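Local coordinates for yersinopine synthase (Yersinia pestis, PDB 6C4M), which catalyses the NADPH-dependent reductive condensation of pyruvate with an amino-acid-derived intermediate, the last step in making the metallophore yersinopine, at residues S134-S139 with S228-V233; R323-D328 with Y355-R360; A440-V445 with S453-D458. All blocks are in the same frame, centred on the assembly; numbering follows the deposited sequence.

Contact 1: S134-S139 with S228-V233. With NAP (NADP nicotinamide-adenine-dinucleotide phosphate), chain B.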
loop_
_atom_site.group_PDB
_atom_site.type_symbol
_atom_site.label_atom_id
_atom_site.label_comp_id
_atom_site.label_asym_id
_atom_site.label_seq_id
_atom_site.Cartn_x
_atom_site.Cartn_y
_atom_site.Cartn_z
ATOM N N SER A 134 -5.733 15.545 43.792
ATOM C CA SER A 134 -5.799 15.424 42.344
ATOM C C SER A 134 -6.031 13.980 41.914
ATOM O O SER A 134 -5.574 13.017 42.546
ATOM C CB SER A 134 -4.526 15.962 41.708
ATOM O OG SER A 134 -3.428 15.185 42.137
ATOM N N VAL A 135 -6.741 13.851 40.801
ATOM C CA VAL A 135 -6.960 12.583 40.142
ATOM C C VAL A 135 -6.551 12.747 38.686
ATOM O O VAL A 135 -7.115 13.585 37.976
ATOM C CB VAL A 135 -8.425 12.149 40.242
ATOM C CG1 VAL A 135 -8.657 10.937 39.386
ATOM C CG2 VAL A 135 -8.785 11.872 41.711
ATOM N N ILE A 136 -5.568 11.966 38.254
ATOM C CA ILE A 136 -5.010 12.075 36.910
ATOM C C ILE A 136 -5.435 10.858 36.104
ATOM O O ILE A 136 -5.291 9.723 36.563
ATOM C CB ILE A 136 -3.478 12.206 36.955
ATOM C CG1 ILE A 136 -3.078 13.438 37.802
ATOM C CG2 ILE A 136 -2.902 12.340 35.553
ATOM C CD1 ILE A 136 -1.607 13.530 38.104
ATOM N N LEU A 137 -5.915 11.103 34.878
ATOM C CA LEU A 137 -6.367 10.059 33.957
ATOM C C LEU A 137 -5.229 9.849 32.945
ATOM O O LEU A 137 -4.999 10.667 32.043
ATOM C CB LEU A 137 -7.700 10.471 33.338
ATOM C CG LEU A 137 -8.793 10.859 34.362
ATOM C CD1 LEU A 137 -10.106 11.097 33.671
ATOM C CD2 LEU A 137 -8.975 9.864 35.495
ATOM N N LEU A 138 -4.472 8.765 33.150
ATOM C CA LEU A 138 -3.206 8.601 32.456
ATOM C C LEU A 138 -3.408 8.452 30.952
ATOM O O LEU A 138 -2.609 8.974 30.165
ATOM C CB LEU A 138 -2.447 7.401 33.028
ATOM C CG LEU A 138 -1.040 7.155 32.430
ATOM C CD1 LEU A 138 -0.074 8.263 32.791
ATOM C CD2 LEU A 138 -0.471 5.832 32.920
ATOM N N SER A 139 -4.461 7.737 30.524
ATOM C CA SER A 139 -4.759 7.564 29.095
ATOM C C SER A 139 -6.271 7.635 28.923
ATOM O O SER A 139 -6.963 6.616 28.857
ATOM C CB SER A 139 -4.205 6.265 28.538
ATOM O OG SER A 139 -4.311 6.294 27.118
ATOM N N SER A 228 1.870 22.032 36.178
ATOM C CA SER A 228 3.298 22.330 36.120
ATOM C C SER A 228 4.098 21.102 36.492
ATOM O O SER A 228 5.143 20.818 35.900
ATOM C CB SER A 228 3.647 23.490 37.061
ATOM O OG SER A 228 2.953 24.663 36.685
ATOM N N TRP A 229 3.612 20.359 37.482
ATOM C CA TRP A 229 4.310 19.160 37.916
ATOM C C TRP A 229 4.325 18.126 36.800
ATOM O O TRP A 229 5.382 17.577 36.469
ATOM C CB TRP A 229 3.651 18.587 39.175
ATOM C CG TRP A 229 4.176 17.239 39.524
ATOM C CD1 TRP A 229 5.362 16.948 40.112
ATOM C CD2 TRP A 229 3.521 15.995 39.309
ATOM N NE1 TRP A 229 5.502 15.591 40.261
ATOM C CE2 TRP A 229 4.378 14.982 39.779
ATOM C CE3 TRP A 229 2.298 15.637 38.755
ATOM C CZ2 TRP A 229 4.048 13.637 39.713
ATOM C CZ3 TRP A 229 1.970 14.309 38.690
ATOM C CH2 TRP A 229 2.841 13.320 39.168
ATOM N N LEU A 230 3.157 17.864 36.195
ATOM C CA LEU A 230 3.084 16.941 35.065
ATOM C C LEU A 230 4.018 17.361 33.946
ATOM O O LEU A 230 4.724 16.526 33.374
ATOM C CB LEU A 230 1.654 16.846 34.526
ATOM C CG LEU A 230 0.759 15.832 35.214
ATOM C CD1 LEU A 230 -0.665 15.981 34.722
ATOM C CD2 LEU A 230 1.227 14.406 34.951
ATOM N N THR A 231 4.001 18.646 33.587
ATOM C CA THR A 231 4.911 19.138 32.561
ATOM C C THR A 231 6.349 18.809 32.930
ATOM O O THR A 231 7.087 18.235 32.133
ATOM C CB THR A 231 4.729 20.642 32.379
ATOM O OG1 THR A 231 3.395 20.907 31.945
ATOM C CG2 THR A 231 5.714 21.198 31.334
ATOM N N ALA A 232 6.760 19.146 34.153
ATOM C CA ALA A 232 8.116 18.819 34.574
ATOM C C ALA A 232 8.393 17.332 34.428
ATOM O O ALA A 232 9.453 16.937 33.929
ATOM C CB ALA A 232 8.347 19.268 36.021
ATOM N N VAL A 233 7.442 16.493 34.831
ATOM C CA VAL A 233 7.622 15.041 34.740
ATOM C C VAL A 233 7.836 14.616 33.284
ATOM O O VAL A 233 8.718 13.811 32.977
ATOM C CB VAL A 233 6.416 14.298 35.347
ATOM C CG1 VAL A 233 6.554 12.789 35.090
ATOM C CG2 VAL A 233 6.282 14.526 36.826
HETATM P PA NAP B . -2.774 -2.451 30.809
HETATM O O1A NAP B . -3.561 -1.390 30.144
HETATM O O2A NAP B . -2.717 -3.751 29.964
HETATM O O5B NAP B . -3.467 -2.739 32.271
HETATM C C5B NAP B . -3.210 -1.724 33.267
HETATM C C4B NAP B . -3.880 -2.181 34.577
HETATM O O4B NAP B . -5.396 -2.342 34.266
HETATM C C3B NAP B . -3.451 -3.329 34.963
HETATM O O3B NAP B . -3.392 -3.397 36.423
HETATM C C2B NAP B . -4.579 -4.413 34.453
HETATM O O2B NAP B . -4.569 -5.598 35.322
HETATM C C1B NAP B . -5.711 -3.814 34.554
HETATM N N9A NAP B . -6.521 -4.238 33.412
HETATM C C8A NAP B . -6.319 -4.363 32.090
HETATM N N7A NAP B . -7.474 -4.834 31.600
HETATM C C5A NAP B . -8.358 -4.988 32.635
HETATM C C6A NAP B . -9.656 -5.432 32.587
HETATM N N6A NAP B . -10.556 -5.903 31.533
HETATM N N1A NAP B . -10.367 -5.509 33.727
HETATM C C2A NAP B . -9.801 -5.134 34.924
HETATM N N3A NAP B . -8.510 -4.694 34.963
HETATM C C4A NAP B . -7.786 -4.619 33.790
HETATM O O3 NAP B . -1.233 -1.879 31.017
HETATM P PN NAP B . -0.526 -0.533 30.466
HETATM O O1N NAP B . 0.392 -0.141 31.539
HETATM O O2N NAP B . 0.199 -0.955 29.165
HETATM O O5D NAP B . -1.560 0.710 30.053
HETATM C C5D NAP B . -1.847 1.785 30.987
HETATM C C4D NAP B . -2.805 2.749 30.259
HETATM O O4D NAP B . -2.077 3.367 28.980
HETATM C C3D NAP B . -3.895 2.178 29.788
HETATM O O3D NAP B . -4.944 3.263 29.755
HETATM C C2D NAP B . -3.613 1.813 28.326
HETATM O O2D NAP B . -4.765 1.910 27.629
HETATM C C1D NAP B . -2.689 2.969 27.898
HETATM N N1N NAP B . -1.664 2.610 26.887
HETATM C C2N NAP B . -0.456 2.113 27.231
HETATM C C3N NAP B . 0.483 1.826 26.215
HETATM C C7N NAP B . 1.873 1.250 26.562
HETATM O O7N NAP B . 2.797 1.431 25.874
HETATM N N7N NAP B . 1.982 0.480 27.773
HETATM C C4N NAP B . 0.174 2.037 24.900
HETATM C C5N NAP B . -1.030 2.526 24.566
HETATM C C6N NAP B . -1.963 2.827 25.566
HETATM P P2B NAP B . -3.477 -6.862 35.015
HETATM O O1X NAP B . -4.081 -7.709 33.914
HETATM O O2X NAP B . -2.166 -6.314 34.562
HETATM O O3X NAP B . -3.352 -7.704 36.263
#
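I136 meets W229 and L230 where helix 225-235 packs on the mixed sheet of the Rossmann-type nucleotide-binding fold. Strand 134-137 runs parallel to strands 107-110 and 161-165 on its two flanks. A β-branched isoleucine suits such a strand: it favours extended backbone and leaves an apolar surface for the helix.

The side chain of I136 can be followed outward. CB points at the helix but is still 5.2 Å from CD1 of L230. At the branch, CG2 lies anti to the backbone N and comes to 4.3 Å from CD1 of L230, while CG1 sits beside that N (chi1 -58°), 4.7 Å from the same methyl. Because the chain continues extended (chi2 170°), CD1 goes further out, reaching CZ3 of W229 at 3.7 Å and L230 CD1 at 4.3 Å. I136 CD1 approaches the indole at its edge, near the ring plane, so the ring faces are left to other neighbours. V233 CG2 covers one face, 3.5 Å above the plane and offset toward the rim, and R107 makes a cation-pi contact. The large flat indole thus fills the seam between helices 225-235 and 32-44, touching I41 and T44 of the latter. L230 also touches I163, extending the apolar layer to the next strand.

At one end of the segment the S134 hydroxyl hydrogen-bonds E226, near the start of the helix. At the other end, two residues beyond the strand, the chain lines the cofactor pocket, with S139 CB 3.3 Å from ribose atom O3D of NADP.

Contact 2: R323-D328 with Y355-R360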
loop_
_atom_site.group_PDB
_atom_site.type_symbol
_atom_site.label_atom_id
_atom_site.label_comp_id
_atom_site.label_asym_id
_atom_site.label_seq_id
_atom_site.Cartn_x
_atom_site.Cartn_y
_atom_site.Cartn_z
ATOM N N ARG A 323 -3.812 15.678 10.168
ATOM C CA ARG A 323 -2.727 16.424 10.822
ATOM C C ARG A 323 -2.332 15.781 12.148
ATOM O O ARG A 323 -1.137 15.648 12.446
ATOM C CB ARG A 323 -3.124 17.892 11.056
ATOM C CG ARG A 323 -1.979 18.805 11.644
ATOM C CD ARG A 323 -2.509 19.938 12.553
ATOM N NE ARG A 323 -3.241 19.317 13.639
ATOM C CZ ARG A 323 -2.678 18.665 14.650
ATOM N NH1 ARG A 323 -1.350 18.609 14.777
ATOM N NH2 ARG A 323 -3.463 18.087 15.548
ATOM N N PHE A 324 -3.321 15.390 12.955
ATOM C CA PHE A 324 -3.044 14.726 14.232
ATOM C C PHE A 324 -2.267 13.433 14.014
ATOM O O PHE A 324 -1.246 13.193 14.665
ATOM C CB PHE A 324 -4.367 14.454 14.960
ATOM C CG PHE A 324 -4.231 13.645 16.231
ATOM C CD1 PHE A 324 -3.602 14.181 17.358
ATOM C CD2 PHE A 324 -4.783 12.369 16.320
ATOM C CE1 PHE A 324 -3.493 13.444 18.539
ATOM C CE2 PHE A 324 -4.685 11.631 17.502
ATOM C CZ PHE A 324 -4.051 12.175 18.613
ATOM N N LEU A 325 -2.753 12.569 13.120
ATOM C CA LEU A 325 -2.053 11.311 12.865
ATOM C C LEU A 325 -0.626 11.548 12.403
ATOM O O LEU A 325 0.307 10.874 12.855
ATOM C CB LEU A 325 -2.779 10.496 11.807
ATOM C CG LEU A 325 -4.189 10.046 12.135
ATOM C CD1 LEU A 325 -4.851 9.389 10.892
ATOM C CD2 LEU A 325 -4.184 9.069 13.301
ATOM N N ASN A 326 -0.444 12.457 11.451
ATOM C CA ASN A 326 0.880 12.624 10.871
ATOM C C ASN A 326 1.776 13.425 11.809
ATOM O O ASN A 326 2.884 12.988 12.138
ATOM C CB ASN A 326 0.780 13.321 9.515
ATOM C CG ASN A 326 2.074 13.265 8.726
ATOM O OD1 ASN A 326 2.360 12.294 8.030
ATOM N ND2 ASN A 326 2.874 14.325 8.837
ATOM N N ASP A 327 1.298 14.588 12.258
ATOM C CA ASP A 327 2.180 15.551 12.920
ATOM C C ASP A 327 2.280 15.321 14.425
ATOM O O ASP A 327 3.282 15.706 15.024
ATOM C CB ASP A 327 1.717 16.992 12.653
ATOM C CG ASP A 327 1.899 17.427 11.212
ATOM O OD1 ASP A 327 2.372 16.622 10.356
ATOM O OD2 ASP A 327 1.548 18.600 10.929
ATOM N N ASP A 328 1.292 14.709 15.057
ATOM C CA ASP A 328 1.389 14.409 16.487
ATOM C C ASP A 328 1.715 12.952 16.801
ATOM O O ASP A 328 2.059 12.661 17.947
ATOM C CB ASP A 328 0.093 14.772 17.199
ATOM C CG ASP A 328 -0.244 16.251 17.093
ATOM O OD1 ASP A 328 0.650 17.055 16.746
ATOM O OD2 ASP A 328 -1.414 16.611 17.369
ATOM N N TYR A 355 -8.938 8.753 0.151
ATOM C CA TYR A 355 -7.708 8.487 -0.593
ATOM C C TYR A 355 -6.502 8.859 0.261
ATOM O O TYR A 355 -5.581 8.050 0.443
ATOM C CB TYR A 355 -7.734 9.255 -1.930
ATOM C CG TYR A 355 -6.576 9.025 -2.910
ATOM C CD1 TYR A 355 -5.715 7.948 -2.784
ATOM C CD2 TYR A 355 -6.370 9.900 -3.966
ATOM C CE1 TYR A 355 -4.689 7.760 -3.664
ATOM C CE2 TYR A 355 -5.325 9.726 -4.858
ATOM C CZ TYR A 355 -4.489 8.651 -4.705
ATOM O OH TYR A 355 -3.475 8.435 -5.608
ATOM N N ALA A 356 -6.540 10.052 0.877
ATOM C CA ALA A 356 -5.413 10.490 1.698
ATOM C C ALA A 356 -5.150 9.523 2.841
ATOM O O ALA A 356 -3.992 9.178 3.108
ATOM C CB ALA A 356 -5.649 11.901 2.226
ATOM N N LEU A 357 -6.216 9.029 3.498
ATOM C CA LEU A 357 -6.029 8.101 4.602
ATOM C C LEU A 357 -5.526 6.747 4.140
ATOM O O LEU A 357 -4.691 6.136 4.830
ATOM C CB LEU A 357 -7.332 7.956 5.388
ATOM C CG LEU A 357 -7.708 9.163 6.253
ATOM C CD1 LEU A 357 -9.195 9.074 6.677
ATOM C CD2 LEU A 357 -6.782 9.223 7.485
ATOM N N PHE A 358 -6.040 6.237 2.988
ATOM C CA PHE A 358 -5.514 4.988 2.452
ATOM C C PHE A 358 -4.040 5.135 2.133
ATOM O O PHE A 358 -3.233 4.252 2.451
ATOM C CB PHE A 358 -6.307 4.520 1.208
ATOM C CG PHE A 358 -5.852 3.183 0.707
ATOM C CD1 PHE A 358 -4.758 3.085 -0.125
ATOM C CD2 PHE A 358 -6.473 2.023 1.127
ATOM C CE1 PHE A 358 -4.305 1.850 -0.560
ATOM C CE2 PHE A 358 -6.037 0.797 0.684
ATOM C CZ PHE A 358 -4.939 0.719 -0.163
ATOM N N VAL A 359 -3.651 6.271 1.560
ATOM C CA VAL A 359 -2.238 6.470 1.254
ATOM C C VAL A 359 -1.439 6.498 2.548
ATOM O O VAL A 359 -0.389 5.844 2.672
ATOM C CB VAL A 359 -2.028 7.746 0.407
ATOM C CG1 VAL A 359 -0.551 8.023 0.223
ATOM C CG2 VAL A 359 -2.643 7.590 -0.973
ATOM N N ARG A 360 -1.943 7.224 3.544
ATOM C CA ARG A 360 -1.256 7.269 4.827
ATOM C C ARG A 360 -0.993 5.873 5.388
ATOM O O ARG A 360 0.147 5.543 5.724
ATOM C CB ARG A 360 -2.067 8.102 5.810
ATOM C CG ARG A 360 -1.244 8.508 6.981
ATOM C CD ARG A 360 -1.800 7.953 8.218
ATOM N NE ARG A 360 -0.919 8.259 9.324
ATOM C CZ ARG A 360 -0.933 7.632 10.478
ATOM N NH1 ARG A 360 -1.834 6.663 10.702
ATOM N NH2 ARG A 360 -0.047 7.994 11.402
HETATM O O HOH W 1 1.200 9.631 8.945
#
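This is a buried helix-helix contact in the α-helical part of the enzyme, joining helix 321-329 to helix 350-364 near the subunit interface. The two segments run roughly in the same direction, at 32°, with axes 11.9 Å apart, a gap wide enough to need long side chains.

R360 and L325 fill most of it. The arginine leaves its helix with CG anti to the backbone N (chi1 -163°) and bends at chi2, which lays the guanidinium flat beneath L325: CB of L325 stands over its centre, 3.7 Å from CZ of R360. Leucine supplies the apolar cover, and its CD1 also meets CD2 of L357 at 3.9 Å. The guanidinium edge is left for polar partners. NH2 hydrogen-bonds the carbonyl of Y330, just past the end of helix 321-329, where a positive charge probably suits the helix dipole.

At the start of the segment, Y355 meets the ring of Y355 of the second subunit, so helix 350-364 also serves the homodimer.

N326 completes the link through a buried amide: ND2 donates to OD1 of D327, and OD1 accepts from the backbone N of V332. The same N326 OD1 takes a bond from a water at 3.0 Å, and that water accepts from R360 NE at 2.6 Å, in the guanidinium plane.

Contact 3: A440-V445 with S453-D458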
loop_
_atom_site.group_PDB
_atom_site.type_symbol
_atom_site.label_atom_id
_atom_site.label_comp_id
_atom_site.label_asym_id
_atom_site.label_seq_id
_atom_site.Cartn_x
_atom_site.Cartn_y
_atom_site.Cartn_z
ATOM N N ALA A 440 -23.126 -14.292 17.555
ATOM C CA ALA A 440 -22.918 -15.553 16.848
ATOM C C ALA A 440 -21.857 -16.385 17.546
ATOM O O ALA A 440 -22.010 -17.603 17.691
ATOM C CB ALA A 440 -22.532 -15.302 15.379
ATOM N N PHE A 441 -20.811 -15.739 18.056
ATOM C CA PHE A 441 -19.783 -16.465 18.798
ATOM C C PHE A 441 -20.343 -17.073 20.089
ATOM O O PHE A 441 -20.056 -18.229 20.419
ATOM C CB PHE A 441 -18.621 -15.539 19.131
ATOM C CG PHE A 441 -17.637 -16.142 20.090
ATOM C CD1 PHE A 441 -16.736 -17.108 19.657
ATOM C CD2 PHE A 441 -17.639 -15.774 21.424
ATOM C CE1 PHE A 441 -15.823 -17.673 20.535
ATOM C CE2 PHE A 441 -16.740 -16.338 22.316
ATOM C CZ PHE A 441 -15.830 -17.285 21.878
ATOM N N ILE A 442 -21.108 -16.293 20.856
ATOM C CA ILE A 442 -21.649 -16.807 22.112
ATOM C C ILE A 442 -22.513 -18.036 21.848
ATOM O O ILE A 442 -22.553 -18.976 22.658
ATOM C CB ILE A 442 -22.444 -15.703 22.847
ATOM C CG1 ILE A 442 -21.483 -14.624 23.349
ATOM C CG2 ILE A 442 -23.320 -16.308 24.004
ATOM C CD1 ILE A 442 -22.170 -13.369 23.811
ATOM N N ASP A 443 -23.223 -18.056 20.719
ATOM C CA ASP A 443 -24.063 -19.210 20.404
ATOM C C ASP A 443 -23.216 -20.435 20.066
ATOM O O ASP A 443 -23.572 -21.566 20.419
ATOM C CB ASP A 443 -25.015 -18.884 19.255
ATOM C CG ASP A 443 -26.071 -17.856 19.633
ATOM O OD1 ASP A 443 -26.261 -17.619 20.835
ATOM O OD2 ASP A 443 -26.721 -17.292 18.723
ATOM N N ARG A 444 -22.100 -20.237 19.363
ATOM C CA ARG A 444 -21.225 -21.357 19.037
ATOM C C ARG A 444 -20.660 -22.001 20.294
ATOM O O ARG A 444 -20.603 -23.232 20.403
ATOM C CB ARG A 444 -20.088 -20.880 18.143
ATOM C CG ARG A 444 -20.521 -20.521 16.754
ATOM C CD ARG A 444 -19.331 -20.555 15.805
ATOM N NE ARG A 444 -18.391 -19.432 15.977
ATOM C CZ ARG A 444 -18.644 -18.187 15.586
ATOM N NH1 ARG A 444 -19.829 -17.878 15.069
ATOM N NH2 ARG A 444 -17.727 -17.238 15.726
ATOM N N VAL A 445 -20.202 -21.181 21.246
ATOM C CA VAL A 445 -19.513 -21.715 22.411
ATOM C C VAL A 445 -20.452 -21.962 23.584
ATOM O O VAL A 445 -20.081 -22.696 24.509
ATOM C CB VAL A 445 -18.384 -20.783 22.892
ATOM C CG1 VAL A 445 -17.354 -20.547 21.785
ATOM C CG2 VAL A 445 -18.965 -19.465 23.386
ATOM N N SER A 453 -17.900 -10.500 31.065
ATOM C CA SER A 453 -17.572 -9.332 30.252
ATOM C C SER A 453 -18.112 -9.459 28.831
ATOM O O SER A 453 -18.385 -8.443 28.184
ATOM C CB SER A 453 -16.062 -9.115 30.226
ATOM O OG SER A 453 -15.365 -10.247 29.735
ATOM N N LEU A 454 -18.276 -10.686 28.324
ATOM C CA LEU A 454 -18.893 -10.865 27.012
ATOM C C LEU A 454 -20.394 -10.605 27.006
ATOM O O LEU A 454 -20.978 -10.532 25.916
ATOM C CB LEU A 454 -18.663 -12.289 26.485
ATOM C CG LEU A 454 -17.404 -12.484 25.668
ATOM C CD1 LEU A 454 -16.182 -12.028 26.413
ATOM C CD2 LEU A 454 -17.234 -13.937 25.250
ATOM N N LEU A 455 -21.031 -10.496 28.182
ATOM C CA LEU A 455 -22.483 -10.559 28.278
ATOM C C LEU A 455 -23.118 -9.264 28.754
ATOM O O LEU A 455 -24.349 -9.209 28.883
ATOM C CB LEU A 455 -22.896 -11.711 29.224
ATOM C CG LEU A 455 -22.266 -13.075 28.905
ATOM C CD1 LEU A 455 -22.584 -14.138 29.931
ATOM C CD2 LEU A 455 -22.743 -13.494 27.524
ATOM N N GLY A 456 -22.330 -8.251 29.083
ATOM C CA GLY A 456 -22.887 -6.998 29.549
ATOM C C GLY A 456 -21.759 -6.044 29.837
ATOM O O GLY A 456 -20.581 -6.419 29.836
ATOM N N ASP A 457 -22.146 -4.802 30.121
ATOM C CA ASP A 457 -21.210 -3.743 30.448
ATOM C C ASP A 457 -21.992 -2.659 31.167
ATOM O O ASP A 457 -23.223 -2.690 31.213
ATOM C CB ASP A 457 -20.554 -3.195 29.178
ATOM C CG ASP A 457 -21.568 -2.624 28.205
ATOM O OD1 ASP A 457 -22.342 -1.715 28.569
ATOM O OD2 ASP A 457 -21.590 -3.092 27.056
ATOM N N ASP A 458 -21.274 -1.665 31.670
ATOM C CA ASP A 458 -21.907 -0.522 32.328
ATOM C C ASP A 458 -21.701 0.764 31.531
ATOM O O ASP A 458 -21.515 1.841 32.101
ATOM C CB ASP A 458 -21.429 -0.334 33.778
ATOM C CG ASP A 458 -19.944 -0.585 33.977
ATOM O OD1 ASP A 458 -19.123 -0.060 33.195
ATOM O OD2 ASP A 458 -19.611 -1.278 34.977
#
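I442 and L454, with smaller shares from L455 and F441, close a helix-loop-helix connection: the last turns of helix 425-445 are met by the chain as it comes back through a short 3-10 segment toward helix 459-471. The contact across the segments is apolar, and no hydrogen bond joins them.

I442 has the largest surface covered. Its CG1 lies beside the backbone N (chi1 -69°) and the chain then runs extended, carrying CD1 into the angle between two residues of the loop. There CD1 touches the backbone O of L454 at 3.7 Å and CD2 of L455 at 3.8 Å. An isoleucine fits a place where one reaching methyl must meet backbone and side chain together.

L454 is buried and points at the helix, where it meets F441. Its CD2 comes to CE2 of F441 at 3.8 Å, arriving at the ring edge near the ring plane, with the two side chains crossing at about a right angle. The phenyl ring is large enough to knit several elements together: V445 CG2 lies over one face, offset toward the rim, W397 meets it edge-to-face, and F274 packs against it as well.

L455, at the exposed margin, directs its CB past the helix, yet the extended side chain still brings CD2 to CD1 of I442. Further on, two aspartates precede the next helix. D457 forms a salt bridge to R411 through OD2, while its OD1 accepts a hydrogen bond from the backbone N of C459, the first residue of helix 459-471.

Along the chain the contacts come in series, contact 1 closing before contact 2 opens and contact 2 before contact 3. Contact 1 belongs to the mixed sheet and its covering helices, where NADP binds; contact 2 pairs two helices of the later chain, and contact 3 sets the end of helix 425-445 against the loop that follows it; they share no helix. Centres of contacts 1 and 2 are 28 Å apart, with nearest atoms about 10 Å apart. Contact 3 is 36 Å from contact 1, on the opposite side of the chain's centre, and 35 Å from contact 2, between centres. None touches another, and of the three only contact 1 includes a residue of the NADP pocket, while contact 2 alone reaches the second subunit.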